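Local coordinates for putative uncharacterized protein (Pseudomonas phage 201phi2-1, PDB 3R4V), which is a phage tubulin-like protein of the tubulin/FtsZ type, modelled here with bound guanosine-5'-diphosphate, at residues Val17-Val22 / Val39-Ser44; Asn193-Thr198 / Phe267-Val272. All coordinates share one frame; numbering follows the deposited sequence.

Contact 1: residues Val17-Val22 / Val39-Ser44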
# COMPACT_ATOMS: atom_id res chain seq x y z
N VAL A 17 4.14 10.41 -2.78
CA VAL A 17 5.21 9.44 -3.03
C VAL A 17 5.61 9.45 -4.50
O VAL A 17 6.80 9.35 -4.83
CB VAL A 17 4.81 8.02 -2.59
CG1 VAL A 17 5.88 7.02 -3.00
CG2 VAL A 17 4.62 7.99 -1.08
N ALA A 18 4.63 9.57 -5.39
CA ALA A 18 4.91 9.64 -6.83
C ALA A 18 5.92 10.73 -7.22
O ALA A 18 6.74 10.53 -8.13
CB ALA A 18 3.62 9.81 -7.62
N THR A 19 5.88 11.87 -6.54
CA THR A 19 6.78 12.97 -6.90
C THR A 19 8.25 12.53 -6.83
O THR A 19 9.12 13.11 -7.47
CB THR A 19 6.58 14.22 -6.01
OG1 THR A 19 6.99 13.94 -4.66
CG2 THR A 19 5.11 14.66 -6.01
N LYS A 20 8.51 11.49 -6.05
CA LYS A 20 9.88 11.05 -5.84
C LYS A 20 10.28 10.02 -6.88
O LYS A 20 11.44 9.60 -6.96
CB LYS A 20 10.03 10.50 -4.42
CG LYS A 20 9.64 11.52 -3.38
CD LYS A 20 9.88 11.04 -1.97
CE LYS A 20 9.69 12.20 -1.00
NZ LYS A 20 10.54 13.36 -1.39
N LEU A 21 9.31 9.63 -7.71
CA LEU A 21 9.53 8.60 -8.71
C LEU A 21 9.23 9.07 -10.13
O LEU A 21 9.03 8.24 -11.03
CB LEU A 21 8.69 7.36 -8.37
CG LEU A 21 9.02 6.72 -7.01
CD1 LEU A 21 7.92 5.77 -6.52
CD2 LEU A 21 10.36 6.00 -7.10
N VAL A 22 9.21 10.38 -10.35
CA VAL A 22 8.84 10.92 -11.66
C VAL A 22 9.82 10.52 -12.75
O VAL A 22 9.49 10.55 -13.94
CB VAL A 22 8.67 12.45 -11.64
CG1 VAL A 22 7.45 12.84 -10.82
CG2 VAL A 22 9.94 13.14 -11.11
N VAL A 39 1.31 18.51 -8.28
CA VAL A 39 2.34 19.55 -8.42
C VAL A 39 3.00 19.48 -9.80
O VAL A 39 2.75 18.56 -10.58
CB VAL A 39 3.42 19.47 -7.31
CG1 VAL A 39 2.79 19.72 -5.95
CG2 VAL A 39 4.13 18.10 -7.32
N ASP A 40 3.84 20.46 -10.10
CA ASP A 40 4.45 20.59 -11.42
C ASP A 40 5.16 19.33 -11.92
O ASP A 40 5.04 18.97 -13.09
CB ASP A 40 5.40 21.78 -11.47
CG ASP A 40 4.70 23.08 -11.86
OD1 ASP A 40 3.51 23.26 -11.51
OD2 ASP A 40 5.34 23.92 -12.52
N VAL A 41 5.90 18.66 -11.03
CA VAL A 41 6.68 17.48 -11.43
C VAL A 41 5.82 16.34 -11.97
O VAL A 41 6.32 15.46 -12.67
CB VAL A 41 7.58 16.94 -10.29
CG1 VAL A 41 8.67 17.94 -9.94
CG2 VAL A 41 6.74 16.57 -9.07
N HIS A 42 4.54 16.36 -11.64
CA HIS A 42 3.62 15.32 -12.07
C HIS A 42 3.37 15.32 -13.58
O HIS A 42 2.87 14.35 -14.13
CB HIS A 42 2.29 15.44 -11.32
CG HIS A 42 2.33 14.87 -9.94
ND1 HIS A 42 1.99 15.61 -8.82
CD2 HIS A 42 2.64 13.63 -9.49
CE1 HIS A 42 2.09 14.84 -7.75
NE2 HIS A 42 2.49 13.64 -8.13
N ARG A 43 3.72 16.43 -14.24
CA ARG A 43 3.59 16.50 -15.68
C ARG A 43 4.35 15.36 -16.35
O ARG A 43 4.02 14.94 -17.45
CB ARG A 43 4.10 17.85 -16.19
CG ARG A 43 3.35 19.04 -15.60
CD ARG A 43 3.95 20.36 -16.07
NE ARG A 43 3.92 20.49 -17.52
CZ ARG A 43 4.94 20.20 -18.31
NH1 ARG A 43 6.09 19.75 -17.80
NH2 ARG A 43 4.83 20.35 -19.63
N SER A 44 5.37 14.86 -15.65
CA SER A 44 6.24 13.80 -16.18
C SER A 44 5.61 12.40 -16.11
O SER A 44 6.17 11.43 -16.62
CB SER A 44 7.57 13.79 -15.43
OG SER A 44 8.28 15.00 -15.63
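Thr-19 and Val-22 meet Val-39, Val-41, His-42 and Ser-44 almost wholly through carbon, and no hydrogen bond crosses between the segments. The methyl CG2 of Thr-19 lies 3.5 Å from His-42 CE1 and 3.8 Å from Val-39 CG2, while Thr-19 CB touches Val-41 CG2. With OG1 between the backbone N and the carbonyl carbon (chi1 68°), the hydroxyl bonds back to the carbonyl of Asn-16, and threonine thus leaves its methyl for the apolar contact. Val-22 sends CG1 to the carbonyl O of Val-41 at 3.4 Å; its CB faces Ser-44 CB, and the small serine side chain is consistent with the close approach of the CA atoms of Val-22 and Ser-44, 6.0 Å. In this tubulin-like nucleotide-binding fold, the contact joins helix 11-18 and the residues that follow it to the 3-10 turn of 40-44, which precedes edge strand 46-49. Polar bonds fix the imidazole. Val-39 N donates to His-42 ND1 at 3.0 Å, nearly straight (176°) and in the ring plane, and NE2 bonds to the carbonyl of Met-15. Histidine suits this buried place because its two nitrogens tie both chain sections, while Ala-18 CB sits at the ring edge, 4.0 Å from NE2.

Contact 2: residues Asn193-Thr198 / Phe267-Val272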
# COMPACT_ATOMS: atom_id res chain seq x y z
N ASN A 193 4.99 -16.61 -9.37
CA ASN A 193 4.75 -17.67 -8.40
C ASN A 193 5.24 -17.37 -6.98
O ASN A 193 4.86 -18.06 -6.03
CB ASN A 193 5.29 -19.00 -8.90
CG ASN A 193 4.45 -19.56 -10.02
OD1 ASN A 193 3.23 -19.69 -9.90
ND2 ASN A 193 5.09 -19.85 -11.14
N TRP A 194 6.09 -16.35 -6.85
CA TRP A 194 6.49 -15.86 -5.55
C TRP A 194 5.33 -15.12 -4.89
O TRP A 194 5.00 -15.39 -3.74
CB TRP A 194 7.70 -14.92 -5.68
CG TRP A 194 7.95 -14.01 -4.51
CD1 TRP A 194 8.34 -14.38 -3.25
CD2 TRP A 194 7.87 -12.58 -4.50
NE1 TRP A 194 8.49 -13.25 -2.46
CE2 TRP A 194 8.21 -12.14 -3.21
CE3 TRP A 194 7.54 -11.63 -5.47
CZ2 TRP A 194 8.22 -10.79 -2.85
CZ3 TRP A 194 7.55 -10.28 -5.12
CH2 TRP A 194 7.89 -9.88 -3.83
N VAL A 195 4.73 -14.19 -5.62
CA VAL A 195 3.72 -13.32 -5.01
C VAL A 195 2.30 -13.90 -5.07
O VAL A 195 1.48 -13.64 -4.18
CB VAL A 195 3.78 -11.88 -5.60
CG1 VAL A 195 3.26 -11.85 -7.04
CG2 VAL A 195 3.01 -10.94 -4.72
N ARG A 196 2.02 -14.69 -6.11
CA ARG A 196 0.76 -15.42 -6.23
C ARG A 196 0.95 -16.86 -5.74
O ARG A 196 0.64 -17.82 -6.46
CB ARG A 196 0.29 -15.44 -7.69
CG ARG A 196 0.02 -14.06 -8.31
CD ARG A 196 -0.43 -14.23 -9.78
NE ARG A 196 -1.63 -15.06 -9.85
CZ ARG A 196 -2.86 -14.59 -9.70
NH1 ARG A 196 -3.05 -13.29 -9.53
NH2 ARG A 196 -3.90 -15.40 -9.74
N PHE A 197 1.48 -17.02 -4.53
CA PHE A 197 1.92 -18.33 -4.07
C PHE A 197 0.79 -19.36 -3.92
O PHE A 197 1.05 -20.55 -3.96
CB PHE A 197 2.77 -18.24 -2.79
CG PHE A 197 2.07 -17.56 -1.64
CD1 PHE A 197 1.21 -18.28 -0.82
CD2 PHE A 197 2.29 -16.21 -1.37
CE1 PHE A 197 0.55 -17.66 0.25
CE2 PHE A 197 1.65 -15.59 -0.30
CZ PHE A 197 0.79 -16.31 0.51
N THR A 198 -0.44 -18.90 -3.72
CA THR A 198 -1.58 -19.83 -3.62
C THR A 198 -1.94 -20.50 -4.95
O THR A 198 -2.71 -21.46 -4.97
CB THR A 198 -2.84 -19.13 -3.09
OG1 THR A 198 -3.03 -17.92 -3.82
CG2 THR A 198 -2.70 -18.80 -1.61
N PHE A 267 13.28 -10.41 -0.48
CA PHE A 267 11.89 -9.98 -0.48
C PHE A 267 11.10 -11.12 0.14
O PHE A 267 10.90 -12.16 -0.51
CB PHE A 267 11.45 -9.73 -1.92
CG PHE A 267 12.28 -8.69 -2.64
CD1 PHE A 267 13.49 -9.03 -3.23
CD2 PHE A 267 11.85 -7.38 -2.72
CE1 PHE A 267 14.25 -8.08 -3.90
CE2 PHE A 267 12.61 -6.42 -3.39
CZ PHE A 267 13.81 -6.77 -3.97
N VAL A 268 10.72 -10.97 1.39
CA VAL A 268 10.13 -12.07 2.14
C VAL A 268 8.67 -11.78 2.43
O VAL A 268 8.34 -10.72 2.94
CB VAL A 268 10.86 -12.29 3.45
CG1 VAL A 268 10.40 -13.61 4.10
CG2 VAL A 268 12.37 -12.28 3.22
N ILE A 269 7.80 -12.72 2.07
CA ILE A 269 6.37 -12.56 2.31
C ILE A 269 5.97 -13.45 3.49
O ILE A 269 6.29 -14.63 3.50
CB ILE A 269 5.55 -12.94 1.05
CG1 ILE A 269 5.93 -12.05 -0.14
CG2 ILE A 269 4.03 -12.89 1.33
CD1 ILE A 269 5.28 -12.42 -1.45
N ASN A 270 5.27 -12.89 4.47
CA ASN A 270 4.66 -13.70 5.53
C ASN A 270 3.28 -13.13 5.80
O ASN A 270 2.85 -12.25 5.07
CB ASN A 270 5.51 -13.72 6.79
CG ASN A 270 5.48 -12.43 7.56
OD1 ASN A 270 5.06 -11.39 7.04
ND2 ASN A 270 5.94 -12.47 8.81
N SER A 271 2.59 -13.61 6.83
CA SER A 271 1.27 -13.03 7.14
C SER A 271 0.97 -13.00 8.63
O SER A 271 -0.02 -12.39 9.04
CB SER A 271 0.14 -13.74 6.38
OG SER A 271 -0.04 -15.06 6.90
N VAL A 272 1.78 -13.67 9.44
CA VAL A 272 1.49 -13.74 10.87
C VAL A 272 1.56 -12.36 11.54
O VAL A 272 0.91 -12.13 12.55
CB VAL A 272 2.37 -14.78 11.61
CG1 VAL A 272 3.81 -14.32 11.69
CG2 VAL A 272 1.83 -15.03 13.00
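Phe-267, on strand 264-270, meets Trp-194 near the end of helix 188-195, a helix-on-sheet contact within the C-terminal domain of this phage tubulin-like protein. Phe-267 CB packs 3.5 Å from Trp-194 CZ2, the two side chains crossing at about a right angle; the end of the phenylalanine leads away, and Phe-267 also packs on Leu-232. The carbonyl O of Phe-267 receives a weak, bent hydrogen bond from Trp-194 NE1 (3.3 Å, 126°), adding to another hydrogen bond NE1 makes outside the two segments. Trp-194 CG stands anti to the backbone N (chi1 162°), starting the indole on its way to the strand. Two residues on, Ile-269 points at the helix again, as alternation along a strand requires, and touches both Trp-194 and Phe-197. Its branches divide the task: CG2 reaches Phe-197 CE2 at 4.0 Å, whereas CG1 leads to CD1, which also meets Val-195 CG2. A beta-branched residue with one long arm suits this place, since it touches two aromatic side chains from a single strand position. CD1 lies over one face of the indole in a CH-pi contact, 3.7 Å from the centroid of the five-membered ring and closest to CE2, at 3.4 Å.

Overall arrangement
Contact 1 closes before contact 2 opens along the chain, and the two lie on opposite sides of the chain's centre, their own centres about 30 Å apart and their nearest atoms about 13 Å apart. One mixed sheet connects them. Contact 1 lies near its edge strand 46-49, where helix 11-18 meets the loop after strand 28-32; contact 2 uses strand 264-270, placed between 208-214 and 228-233 toward the other edge. Between them run the parallel strands 6-10, 84-89, 113-119 and 148-154. Contact 1 thus belongs to the nucleotide-binding half, with Thr-19 about 8 Å by its side chain from guanosine-5'-diphosphate, and contact 2 to the C-terminal domain.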